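Local coordinates for protein monovalent Na+/H+ antiporter subunit D (Dietzia sp. DQ12-45-1b, PDB 7D3U) that serves as subunit D of a Mrp complex, a bacterial sodium-proton pump, and probably helps exchange sodium ions for protons across the cell membrane, at residues A[158-170]-A[227-239]. Numbering follows the deposited sequence.
Sequences VGVAASRLYISVN and HGWLARAYPKMSP
W229 enters one side of helix 157-187, at segment 158-170, as a knob into a hole formed by L165, Y166, V169 and N170, an example of knobs-into-holes packing in which a single indole fills the hole between four residues of a helix. Its six-membered ring turns an edge toward the face of Y166 in an offset edge-to-face pair, with planes at 65° and centroids 5.4 Å apart. V169 CG2 reaches the indole obliquely, above the ring plane and offset toward the rim, 3.4 Å from W229 CD2, while L230 CB of the same segment lies over the ring centre on the other side. A first torsion of 76° sets W229 CG between its own backbone N and carbonyl carbon, a placement that brings the ring alongside V169 CG2. N170 brings its amide in at about a right angle to the indole, OD1 lying 3.7 Å from W229 CZ3.

Beyond the indole, the Y166 ring receives A233 CB and Y234 CE1 at its edge, near its own plane. Packing continues along the helix through aliphatic groups. The backbones come closest at A162 and A233, with 4.6 Å between their CA atoms, and L165 CD2 rests 4.0 Å from R232 CB. K236 lays its aliphatic chain across V158 and A162: its CB is 3.6 Å from A162 CB, and its CD lies 3.6 Å from V158 CG1. The guanidinium of R232 turns out of this contact, where NH1 forms salt bridges with D103 of subunit C and D564 of subunit A.

Both segments belong to the Mrp antiporter transmembrane family region. The short helix 228-231 and the chain following it run beside helix 157-187, with Y166 also touching helices 129-146 and 249-263, and L230 and Y234 packing on helices 249-263 and 296-316.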
ATOM      1  N   VAL A 158      -4.512 -17.775   1.725  1.00 73.37           N
ATOM      2  CA  VAL A 158      -4.633 -16.406   2.211  1.00 73.37           C
ATOM      3  C   VAL A 158      -3.609 -15.507   1.535  1.00 73.37           C
ATOM      4  O   VAL A 158      -3.924 -14.386   1.114  1.00 73.37           O
ATOM      5  CB  VAL A 158      -4.488 -16.376   3.741  1.00 73.37           C
ATOM      6  CG1 VAL A 158      -4.601 -14.958   4.254  1.00 73.37           C
ATOM      7  CG2 VAL A 158      -5.528 -17.263   4.382  1.00 73.37           C
ATOM      8  N   GLY A 159      -2.367 -15.974   1.432  1.00 71.79           N
ATOM      9  CA  GLY A 159      -1.323 -15.211   0.776  1.00 71.79           C
ATOM     10  C   GLY A 159      -1.517 -15.034  -0.712  1.00 71.79           C
ATOM     11  O   GLY A 159      -0.787 -14.246  -1.323  1.00 71.79           O
ATOM     12  N   VAL A 160      -2.471 -15.744  -1.310  1.00 69.06           N
ATOM     13  CA  VAL A 160      -2.743 -15.602  -2.734  1.00 69.06           C
ATOM     14  C   VAL A 160      -4.021 -14.795  -2.907  1.00 69.06           C
ATOM     15  O   VAL A 160      -4.182 -14.080  -3.899  1.00 69.06           O
ATOM     16  CB  VAL A 160      -2.831 -16.971  -3.433  1.00 69.06           C
ATOM     17  CG1 VAL A 160      -3.233 -16.816  -4.879  1.00 69.06           C
ATOM     18  CG2 VAL A 160      -1.510 -17.697  -3.331  1.00 69.06           C
ATOM     19  N   ALA A 161      -4.927 -14.868  -1.928  1.00 69.12           N
ATOM     20  CA  ALA A 161      -6.098 -14.000  -1.959  1.00 69.12           C
ATOM     21  C   ALA A 161      -5.704 -12.552  -1.708  1.00 69.12           C
ATOM     22  O   ALA A 161      -6.239 -11.633  -2.343  1.00 69.12           O
ATOM     23  CB  ALA A 161      -7.127 -14.465  -0.933  1.00 69.12           C
ATOM     24  N   ALA A 162      -4.762 -12.330  -0.789  1.00 69.77           N
ATOM     25  CA  ALA A 162      -4.228 -10.989  -0.590  1.00 69.77           C
ATOM     26  C   ALA A 162      -3.565 -10.471  -1.856  1.00 69.77           C
ATOM     27  O   ALA A 162      -3.702  -9.293  -2.201  1.00 69.77           O
ATOM     28  CB  ALA A 162      -3.239 -10.982   0.572  1.00 69.77           C
ATOM     29  N   SER A 163      -2.846 -11.341  -2.571  1.00 69.21           N
ATOM     30  CA  SER A 163      -2.214 -10.924  -3.818  1.00 69.21           C
ATOM     31  C   SER A 163      -3.254 -10.610  -4.885  1.00 69.21           C
ATOM     32  O   SER A 163      -3.099  -9.647  -5.644  1.00 69.21           O
ATOM     33  CB  SER A 163      -1.252 -12.004  -4.303  1.00 69.21           C
ATOM     34  OG  SER A 163      -0.714 -11.672  -5.569  1.00 69.21           O
ATOM     35  N   ARG A 164      -4.313 -11.417  -4.963  1.00 68.52           N
ATOM     36  CA  ARG A 164      -5.412 -11.118  -5.874  1.00 68.52           C
ATOM     37  C   ARG A 164      -5.985  -9.738  -5.593  1.00 68.52           C
ATOM     38  O   ARG A 164      -6.151  -8.926  -6.508  1.00 68.52           O
ATOM     39  CB  ARG A 164      -6.510 -12.174  -5.753  1.00 68.52           C
ATOM     40  CG  ARG A 164      -6.210 -13.499  -6.417  1.00 68.52           C
ATOM     41  CD  ARG A 164      -7.388 -14.439  -6.242  1.00 68.52           C
ATOM     42  NE  ARG A 164      -7.062 -15.814  -6.595  1.00 68.52           N
ATOM     43  CZ  ARG A 164      -7.898 -16.835  -6.447  1.00 68.52           C
ATOM     44  NH1 ARG A 164      -9.110 -16.633  -5.952  1.00 68.52           N
ATOM     45  NH2 ARG A 164      -7.524 -18.058  -6.792  1.00 68.52           N
ATOM     46  N   LEU A 165      -6.287  -9.459  -4.324  1.00 68.44           N
ATOM     47  CA  LEU A 165      -6.857  -8.163  -3.965  1.00 68.44           C
ATOM     48  C   LEU A 165      -5.897  -7.026  -4.292  1.00 68.44           C
ATOM     49  O   LEU A 165      -6.304  -5.994  -4.842  1.00 68.44           O
ATOM     50  CB  LEU A 165      -7.216  -8.149  -2.482  1.00 68.44           C
ATOM     51  CG  LEU A 165      -7.559  -6.788  -1.890  1.00 68.44           C
ATOM     52  CD1 LEU A 165      -8.790  -6.228  -2.567  1.00 68.44           C
ATOM     53  CD2 LEU A 165      -7.770  -6.907  -0.396  1.00 68.44           C
ATOM     54  N   TYR A 166      -4.618  -7.203  -3.960  1.00 70.52           N
ATOM     55  CA  TYR A 166      -3.606  -6.187  -4.222  1.00 70.52           C
ATOM     56  C   TYR A 166      -3.539  -5.853  -5.705  1.00 70.52           C
ATOM     57  O   TYR A 166      -3.670  -4.690  -6.103  1.00 70.52           O
ATOM     58  CB  TYR A 166      -2.253  -6.684  -3.717  1.00 70.52           C
ATOM     59  CG  TYR A 166      -1.213  -5.611  -3.537  1.00 70.52           C
ATOM     60  CD1 TYR A 166      -1.158  -4.865  -2.372  1.00 70.52           C
ATOM     61  CD2 TYR A 166      -0.279  -5.348  -4.528  1.00 70.52           C
ATOM     62  CE1 TYR A 166      -0.207  -3.887  -2.198  1.00 70.52           C
ATOM     63  CE2 TYR A 166       0.676  -4.369  -4.364  1.00 70.52           C
ATOM     64  CZ  TYR A 166       0.706  -3.641  -3.196  1.00 70.52           C
ATOM     65  OH  TYR A 166       1.651  -2.662  -3.017  1.00 70.52           O
ATOM     66  N   ILE A 167      -3.337  -6.872  -6.540  1.00 68.16           N
ATOM     67  CA  ILE A 167      -3.189  -6.642  -7.974  1.00 68.16           C
ATOM     68  C   ILE A 167      -4.481  -6.105  -8.571  1.00 68.16           C
ATOM     69  O   ILE A 167      -4.459  -5.273  -9.485  1.00 68.16           O
ATOM     70  CB  ILE A 167      -2.734  -7.935  -8.671  1.00 68.16           C
ATOM     71  CG1 ILE A 167      -1.440  -8.428  -8.036  1.00 68.16           C
ATOM     72  CG2 ILE A 167      -2.528  -7.700 -10.152  1.00 68.16           C
ATOM     73  CD1 ILE A 167      -1.144  -9.856  -8.322  1.00 68.16           C
ATOM     74  N   SER A 168      -5.627  -6.556  -8.060  1.00 69.92           N
ATOM     75  CA  SER A 168      -6.901  -6.101  -8.600  1.00 69.92           C
ATOM     76  C   SER A 168      -7.106  -4.615  -8.343  1.00 69.92           C
ATOM     77  O   SER A 168      -7.368  -3.846  -9.274  1.00 69.92           O
ATOM     78  CB  SER A 168      -8.040  -6.919  -8.000  1.00 69.92           C
ATOM     79  OG  SER A 168      -8.170  -8.164  -8.663  1.00 69.92           O
ATOM     80  N   VAL A 169      -6.986  -4.187  -7.084  1.00 67.82           N
ATOM     81  CA  VAL A 169      -7.182  -2.770  -6.778  1.00 67.82           C
ATOM     82  C   VAL A 169      -6.001  -1.906  -7.176  1.00 67.82           C
ATOM     83  O   VAL A 169      -6.095  -0.676  -7.091  1.00 67.82           O
ATOM     84  CB  VAL A 169      -7.443  -2.537  -5.282  1.00 67.82           C
ATOM     85  CG1 VAL A 169      -8.607  -3.381  -4.809  1.00 67.82           C
ATOM     86  CG2 VAL A 169      -6.194  -2.850  -4.505  1.00 67.82           C
ATOM     87  N   ASN A 170      -4.887  -2.502  -7.596  1.00 67.49           N
ATOM     88  CA  ASN A 170      -3.765  -1.732  -8.117  1.00 67.49           C
ATOM     89  C   ASN A 170      -3.764  -1.655  -9.636  1.00 67.49           C
ATOM     90  O   ASN A 170      -3.378  -0.625 -10.195  1.00 67.49           O
ATOM     91  CB  ASN A 170      -2.441  -2.323  -7.633  1.00 67.49           C
ATOM     92  CG  ASN A 170      -1.920  -1.632  -6.394  1.00 67.49           C
ATOM     93  OD1 ASN A 170      -1.434  -2.275  -5.466  1.00 67.49           O
ATOM     94  ND2 ASN A 170      -2.022  -0.310  -6.372  1.00 67.49           N
ATOM     95  N   HIS A 227      -9.291   2.317   1.405  1.00 72.29           N
ATOM     96  CA  HIS A 227      -8.199   1.938   2.293  1.00 72.29           C
ATOM     97  C   HIS A 227      -8.206   0.476   2.695  1.00 72.29           C
ATOM     98  O   HIS A 227      -7.146  -0.042   3.065  1.00 72.29           O
ATOM     99  CB  HIS A 227      -8.225   2.787   3.570  1.00 72.29           C
ATOM    100  CG  HIS A 227      -9.479   2.631   4.371  1.00 72.29           C
ATOM    101  ND1 HIS A 227      -9.713   1.543   5.184  1.00 72.29           N
ATOM    102  CD2 HIS A 227     -10.569   3.425   4.482  1.00 72.29           C
ATOM    103  CE1 HIS A 227     -10.894   1.674   5.762  1.00 72.29           C
ATOM    104  NE2 HIS A 227     -11.434   2.808   5.354  1.00 72.29           N
ATOM    105  N   GLY A 228      -9.350  -0.207   2.643  1.00 75.19           N
ATOM    106  CA  GLY A 228      -9.415  -1.592   3.068  1.00 75.19           C
ATOM    107  C   GLY A 228      -8.540  -2.522   2.261  1.00 75.19           C
ATOM    108  O   GLY A 228      -8.176  -3.596   2.749  1.00 75.19           O
ATOM    109  N   TRP A 229      -8.188  -2.138   1.035  1.00 71.11           N
ATOM    110  CA  TRP A 229      -7.347  -3.002   0.219  1.00 71.11           C
ATOM    111  C   TRP A 229      -5.926  -3.072   0.757  1.00 71.11           C
ATOM    112  O   TRP A 229      -5.229  -4.065   0.528  1.00 71.11           O
ATOM    113  CB  TRP A 229      -7.350  -2.517  -1.228  1.00 71.11           C
ATOM    114  CG  TRP A 229      -6.519  -1.296  -1.475  1.00 71.11           C
ATOM    115  CD1 TRP A 229      -6.961  -0.009  -1.545  1.00 71.11           C
ATOM    116  CD2 TRP A 229      -5.108  -1.248  -1.713  1.00 71.11           C
ATOM    117  NE1 TRP A 229      -5.911   0.838  -1.798  1.00 71.11           N
ATOM    118  CE2 TRP A 229      -4.763   0.100  -1.906  1.00 71.11           C
ATOM    119  CE3 TRP A 229      -4.103  -2.216  -1.776  1.00 71.11           C
ATOM    120  CZ2 TRP A 229      -3.458   0.506  -2.155  1.00 71.11           C
ATOM    121  CZ3 TRP A 229      -2.811  -1.811  -2.022  1.00 71.11           C
ATOM    122  CH2 TRP A 229      -2.498  -0.464  -2.210  1.00 71.11           C
ATOM    123  N   LEU A 230      -5.479  -2.039   1.467  1.00 72.76           N
ATOM    124  CA  LEU A 230      -4.136  -2.038   2.028  1.00 72.76           C
ATOM    125  C   LEU A 230      -4.084  -2.664   3.411  1.00 72.76           C
ATOM    126  O   LEU A 230      -3.068  -3.267   3.772  1.00 72.76           O
ATOM    127  CB  LEU A 230      -3.591  -0.611   2.094  1.00 72.76           C
ATOM    128  CG  LEU A 230      -2.122  -0.482   2.486  1.00 72.76           C
ATOM    129  CD1 LEU A 230      -1.503   0.705   1.782  1.00 72.76           C
ATOM    130  CD2 LEU A 230      -1.980  -0.348   3.987  1.00 72.76           C
ATOM    131  N   ALA A 231      -5.155  -2.533   4.192  1.00 72.70           N
ATOM    132  CA  ALA A 231      -5.207  -3.174   5.496  1.00 72.70           C
ATOM    133  C   ALA A 231      -5.413  -4.678   5.391  1.00 72.70           C
ATOM    134  O   ALA A 231      -5.185  -5.392   6.372  1.00 72.70           O
ATOM    135  CB  ALA A 231      -6.318  -2.554   6.340  1.00 72.70           C
ATOM    136  N   ARG A 232      -5.838  -5.173   4.230  1.00 76.78           N
ATOM    137  CA  ARG A 232      -6.100  -6.590   4.027  1.00 76.78           C
ATOM    138  C   ARG A 232      -5.147  -7.230   3.027  1.00 76.78           C
ATOM    139  O   ARG A 232      -5.433  -8.324   2.531  1.00 76.78           O
ATOM    140  CB  ARG A 232      -7.545  -6.795   3.571  1.00 76.78           C
ATOM    141  CG  ARG A 232      -8.579  -6.197   4.503  1.00 76.78           C
ATOM    142  CD  ARG A 232      -8.588  -6.908   5.841  1.00 76.78           C
ATOM    143  NE  ARG A 232      -8.883  -8.328   5.695  1.00 76.78           N
ATOM    144  CZ  ARG A 232      -8.888  -9.194   6.701  1.00 76.78           C
ATOM    145  NH1 ARG A 232      -9.168 -10.470   6.478  1.00 76.78           N
ATOM    146  NH2 ARG A 232      -8.615  -8.786   7.932  1.00 76.78           N
ATOM    147  N   ALA A 233      -4.031  -6.579   2.709  1.00 73.40           N
ATOM    148  CA  ALA A 233      -3.073  -7.160   1.777  1.00 73.40           C
ATOM    149  C   ALA A 233      -1.666  -7.163   2.359  1.00 73.40           C
ATOM    150  O   ALA A 233      -0.873  -8.063   2.067  1.00 73.40           O
ATOM    151  CB  ALA A 233      -3.090  -6.409   0.448  1.00 73.40           C
ATOM    152  N   TYR A 234      -1.347  -6.169   3.178  1.00 74.48           N
ATOM    153  CA  TYR A 234      -0.023  -6.084   3.783  1.00 74.48           C
ATOM    154  C   TYR A 234       0.152  -7.067   4.938  1.00 74.48           C
ATOM    155  O   TYR A 234       1.236  -7.647   5.074  1.00 74.48           O
ATOM    156  CB  TYR A 234       0.266  -4.657   4.253  1.00 74.48           C
ATOM    157  CG  TYR A 234       0.832  -3.765   3.174  1.00 74.48           C
ATOM    158  CD1 TYR A 234       0.202  -3.650   1.944  1.00 74.48           C
ATOM    159  CD2 TYR A 234       2.000  -3.049   3.382  1.00 74.48           C
ATOM    160  CE1 TYR A 234       0.715  -2.840   0.954  1.00 74.48           C
ATOM    161  CE2 TYR A 234       2.520  -2.235   2.396  1.00 74.48           C
ATOM    162  CZ  TYR A 234       1.873  -2.134   1.185  1.00 74.48           C
ATOM    163  OH  TYR A 234       2.385  -1.327   0.198  1.00 74.48           O
ATOM    164  N   PRO A 235      -0.852  -7.275   5.803  1.00 73.70           N
ATOM    165  CA  PRO A 235      -0.695  -8.320   6.830  1.00 73.70           C
ATOM    166  C   PRO A 235      -0.385  -9.692   6.263  1.00 73.70           C
ATOM    167  O   PRO A 235       0.424 -10.428   6.841  1.00 73.70           O
ATOM    168  CB  PRO A 235      -2.048  -8.299   7.547  1.00 73.70           C
ATOM    169  CG  PRO A 235      -2.500  -6.912   7.420  1.00 73.70           C
ATOM    170  CD  PRO A 235      -2.041  -6.445   6.072  1.00 73.70           C
ATOM    171  N   LYS A 236      -1.004 -10.061   5.148  1.00 75.75           N
ATOM    172  CA  LYS A 236      -0.850 -11.399   4.579  1.00 75.75           C
ATOM    173  C   LYS A 236       0.304 -11.462   3.584  1.00 75.75           C
ATOM    174  O   LYS A 236       0.150 -11.896   2.445  1.00 75.75           O
ATOM    175  CB  LYS A 236      -2.158 -11.831   3.933  1.00 75.75           C
ATOM    176  CG  LYS A 236      -3.369 -11.519   4.784  1.00 75.75           C
ATOM    177  CD  LYS A 236      -4.624 -11.395   3.951  1.00 75.75           C
ATOM    178  CE  LYS A 236      -5.693 -10.648   4.718  1.00 75.75           C
ATOM    179  NZ  LYS A 236      -5.592 -10.908   6.178  1.00 75.75           N
ATOM    180  N   MET A 237       1.482 -11.026   4.022  1.00 78.55           N
ATOM    181  CA  MET A 237       2.689 -11.097   3.214  1.00 78.55           C
ATOM    182  C   MET A 237       3.858 -11.477   4.108  1.00 78.55           C
ATOM    183  O   MET A 237       3.772 -11.410   5.336  1.00 78.55           O
ATOM    184  CB  MET A 237       2.974  -9.773   2.497  1.00 78.55           C
ATOM    185  CG  MET A 237       2.015  -9.466   1.364  1.00 78.55           C
ATOM    186  SD  MET A 237       2.053  -7.732   0.890  1.00 78.55           S
ATOM    187  CE  MET A 237       3.797  -7.393   1.062  1.00 78.55           C
ATOM    188  N   SER A 238       4.950 -11.889   3.475  1.00 78.71           N
ATOM    189  CA  SER A 238       6.146 -12.246   4.223  1.00 78.71           C
ATOM    190  C   SER A 238       6.622 -11.047   5.041  1.00 78.71           C
ATOM    191  O   SER A 238       6.467  -9.901   4.608  1.00 78.71           O
ATOM    192  CB  SER A 238       7.249 -12.712   3.275  1.00 78.71           C
ATOM    193  OG  SER A 238       8.519 -12.635   3.896  1.00 78.71           O
ATOM    194  N   PRO A 239       7.198 -11.273   6.224  1.00 76.22           N
ATOM    195  CA  PRO A 239       7.558 -10.138   7.091  1.00 76.22           C
ATOM    196  C   PRO A 239       8.562  -9.179   6.476  1.00 76.22           C
ATOM    197  O   PRO A 239       8.564  -7.995   6.833  1.00 76.22           O
ATOM    198  CB  PRO A 239       8.129 -10.827   8.336  1.00 76.22           C
ATOM    199  CG  PRO A 239       7.490 -12.168   8.344  1.00 76.22           C
ATOM    200  CD  PRO A 239       7.388 -12.564   6.904  1.00 76.22           C
TER